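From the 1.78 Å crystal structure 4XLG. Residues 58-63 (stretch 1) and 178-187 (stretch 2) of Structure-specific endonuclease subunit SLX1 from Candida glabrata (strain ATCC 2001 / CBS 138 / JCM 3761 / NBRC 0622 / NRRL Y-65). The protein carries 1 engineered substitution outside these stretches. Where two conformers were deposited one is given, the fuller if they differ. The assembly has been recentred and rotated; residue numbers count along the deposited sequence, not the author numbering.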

# COMPACT_ATOMS: atom_id res chain seq x y z
N ARG B 58 -13.11 -12.79 -22.36
CA ARG B 58 -14.13 -12.51 -21.32
C ARG B 58 -15.14 -13.67 -21.16
O ARG B 58 -15.52 -14.33 -22.13
CB ARG B 58 -14.90 -11.24 -21.74
CG ARG B 58 -14.01 -10.02 -21.85
CD ARG B 58 -14.91 -9.00 -22.58
NE ARG B 58 -14.26 -7.72 -22.70
CZ ARG B 58 -13.46 -7.37 -23.71
NH1 ARG B 58 -13.15 -8.27 -24.66
NH2 ARG B 58 -12.98 -6.13 -23.76
N PRO B 59 -15.62 -13.89 -19.94
CA PRO B 59 -15.26 -13.11 -18.74
C PRO B 59 -13.95 -13.52 -18.08
O PRO B 59 -13.53 -14.71 -18.16
CB PRO B 59 -16.43 -13.43 -17.75
CG PRO B 59 -16.92 -14.82 -18.19
CD PRO B 59 -16.71 -14.87 -19.71
N TRP B 60 -13.39 -12.57 -17.37
CA TRP B 60 -12.20 -12.76 -16.57
C TRP B 60 -12.59 -13.12 -15.15
O TRP B 60 -13.56 -12.57 -14.61
CB TRP B 60 -11.41 -11.44 -16.50
CG TRP B 60 -10.88 -10.94 -17.78
CD1 TRP B 60 -11.46 -9.99 -18.61
CD2 TRP B 60 -9.61 -11.24 -18.35
NE1 TRP B 60 -10.62 -9.71 -19.67
CE2 TRP B 60 -9.47 -10.45 -19.52
CE3 TRP B 60 -8.57 -12.10 -17.97
CZ2 TRP B 60 -8.32 -10.49 -20.32
CZ3 TRP B 60 -7.41 -12.15 -18.77
CH2 TRP B 60 -7.29 -11.35 -19.93
N GLU B 61 -11.77 -13.93 -14.49
CA GLU B 61 -11.86 -14.13 -13.03
C GLU B 61 -10.79 -13.27 -12.34
O GLU B 61 -9.64 -13.31 -12.77
CB GLU B 61 -11.60 -15.64 -12.67
CG GLU B 61 -11.63 -15.90 -11.15
CD GLU B 61 -11.12 -17.31 -10.80
OE1 GLU B 61 -10.57 -18.01 -11.68
OE2 GLU B 61 -11.29 -17.71 -9.61
N MET B 62 -11.16 -12.45 -11.35
CA MET B 62 -10.10 -11.76 -10.60
C MET B 62 -9.57 -12.76 -9.58
O MET B 62 -10.26 -13.09 -8.64
CB MET B 62 -10.65 -10.48 -9.92
CG MET B 62 -9.50 -9.71 -9.19
SD MET B 62 -10.12 -8.15 -8.49
CE MET B 62 -10.43 -7.23 -10.00
N VAL B 63 -8.33 -13.23 -9.75
CA VAL B 63 -7.90 -14.29 -8.86
C VAL B 63 -7.16 -13.80 -7.62
O VAL B 63 -7.08 -14.52 -6.59
CB VAL B 63 -7.00 -15.34 -9.62
CG1 VAL B 63 -7.88 -16.05 -10.72
CG2 VAL B 63 -5.72 -14.73 -10.26
N ASP B 178 -21.40 -22.96 -16.78
CA ASP B 178 -20.26 -23.08 -15.85
C ASP B 178 -19.42 -21.83 -15.83
O ASP B 178 -18.98 -21.40 -14.77
CB ASP B 178 -19.36 -24.31 -16.23
CG ASP B 178 -20.07 -25.63 -15.92
OD1 ASP B 178 -20.48 -25.80 -14.78
OD2 ASP B 178 -20.23 -26.48 -16.80
N ILE B 179 -19.19 -21.23 -17.00
CA ILE B 179 -18.36 -20.05 -17.12
C ILE B 179 -19.06 -18.88 -16.40
O ILE B 179 -18.44 -18.12 -15.62
CB ILE B 179 -18.13 -19.70 -18.64
CG1 ILE B 179 -17.20 -20.77 -19.24
CG2 ILE B 179 -17.52 -18.24 -18.78
CD1 ILE B 179 -17.09 -20.65 -20.79
N MET B 180 -20.36 -18.75 -16.63
CA MET B 180 -21.18 -17.68 -16.00
C MET B 180 -21.20 -17.81 -14.50
O MET B 180 -21.17 -16.83 -13.78
CB MET B 180 -22.63 -17.72 -16.48
CG MET B 180 -22.78 -17.54 -17.98
SD MET B 180 -24.45 -17.15 -18.57
CE MET B 180 -25.23 -16.52 -17.06
N ASP B 181 -21.32 -19.06 -14.04
CA ASP B 181 -21.38 -19.34 -12.58
C ASP B 181 -20.05 -18.87 -11.93
O ASP B 181 -20.04 -18.27 -10.86
CB ASP B 181 -21.58 -20.82 -12.35
CG ASP B 181 -21.55 -21.22 -10.85
OD1 ASP B 181 -22.43 -20.75 -10.11
OD2 ASP B 181 -20.66 -22.01 -10.42
N VAL B 182 -18.93 -19.19 -12.57
CA VAL B 182 -17.63 -18.73 -12.05
C VAL B 182 -17.56 -17.20 -11.98
O VAL B 182 -17.19 -16.62 -10.94
CB VAL B 182 -16.43 -19.31 -12.90
CG1 VAL B 182 -15.07 -18.62 -12.47
CG2 VAL B 182 -16.39 -20.84 -12.77
N ASN B 183 -17.99 -16.54 -13.04
CA ASN B 183 -17.96 -15.08 -13.12
C ASN B 183 -18.86 -14.50 -11.99
O ASN B 183 -18.42 -13.58 -11.26
CB ASN B 183 -18.42 -14.66 -14.50
CG ASN B 183 -18.62 -13.17 -14.67
OD1 ASN B 183 -19.50 -12.80 -15.43
ND2 ASN B 183 -17.83 -12.30 -14.03
N GLU B 184 -20.07 -15.05 -11.84
CA GLU B 184 -20.97 -14.47 -10.82
C GLU B 184 -20.44 -14.68 -9.41
O GLU B 184 -20.54 -13.77 -8.56
CB GLU B 184 -22.38 -15.09 -10.94
CG GLU B 184 -23.01 -14.58 -12.22
N LYS B 185 -19.90 -15.87 -9.14
CA LYS B 185 -19.38 -16.14 -7.79
C LYS B 185 -18.15 -15.30 -7.51
O LYS B 185 -18.01 -14.75 -6.40
CB LYS B 185 -19.05 -17.62 -7.59
CG LYS B 185 -20.31 -18.50 -7.34
CD LYS B 185 -19.93 -19.98 -7.24
CE LYS B 185 -21.10 -20.83 -6.74
NZ LYS B 185 -22.37 -20.47 -7.42
N ASN B 186 -17.27 -15.19 -8.50
CA ASN B 186 -16.07 -14.37 -8.32
C ASN B 186 -16.46 -12.89 -8.07
O ASN B 186 -15.89 -12.24 -7.21
CB ASN B 186 -15.18 -14.50 -9.55
CG ASN B 186 -13.94 -13.57 -9.51
OD1 ASN B 186 -13.80 -12.66 -10.33
ND2 ASN B 186 -13.01 -13.88 -8.58
N MET B 187 -17.44 -12.38 -8.80
CA MET B 187 -17.88 -10.96 -8.59
C MET B 187 -18.32 -10.77 -7.14
O MET B 187 -18.03 -9.73 -6.54
CB MET B 187 -19.08 -10.58 -9.49
CG MET B 187 -18.64 -10.30 -10.94
SD MET B 187 -17.63 -8.73 -11.05
CE MET B 187 -18.73 -7.49 -10.48
O HOH W 1 -15.40 -12.68 -12.69
O HOH W 2 -12.64 -16.49 -7.59

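The side-chain amide of N186 pairs with both backbone polar groups of M62, much as the edge of another strand would. M62 N donates to N186 OD1 at 2.8 Å, and N186 ND2 donates in return to M62 O at 2.9 Å; with N-H...acceptor angles of 158° and 155°, both bonds are close to linear. An asparagine amide presents an N-H donor and a C=O acceptor side by side, matching the N-H and C=O that one strand residue turns to the same side, so a helix side chain can satisfy a strand residue that the helix backbone, its own groups engaged in i to i+4 bonds such as N186 N to V182 O (2.8 Å), could not serve.

The strand, residues 60-63, runs obliquely along the helix, their N-to-C directions differing by 38° and their axes approaching to 8.2 Å. The backbones come nearest at E61 and N183, whose CA atoms lie 6.2 Å apart. I179, V182 and N186 direct their CA-to-CB bonds toward the first stretch, while that of N183 points sideways.

Two waters extend the polar network around N186. Water 1 lies 2.7 Å from W60 O and 2.9 Å from N186 OD1, and accepts a hydrogen bond from N183 ND2 at 2.8 Å, linking N183 to W60 through the water, although N183 ND2 remains 4.3 Å from W60 O. Water 2 accepts from N186 ND2 at 2.8 Å and donates to E61 OE2 at 2.7 Å, linking the amide to the carboxylate.

Before the strand, P59, preceded by a cis peptide bond, has its CA-to-CB bond directed toward the helix; P59 CG makes an apolar contact with I179 CG2 at 3.5 Å. P59 CB also packs against the amide of N183, 3.8 Å from N183 CG. Farther along, the extended E61 side chain passes the helix, E61 CG lying 3.5 Å from N186 ND2. The whole interface buries 320 Å², summed over both sides.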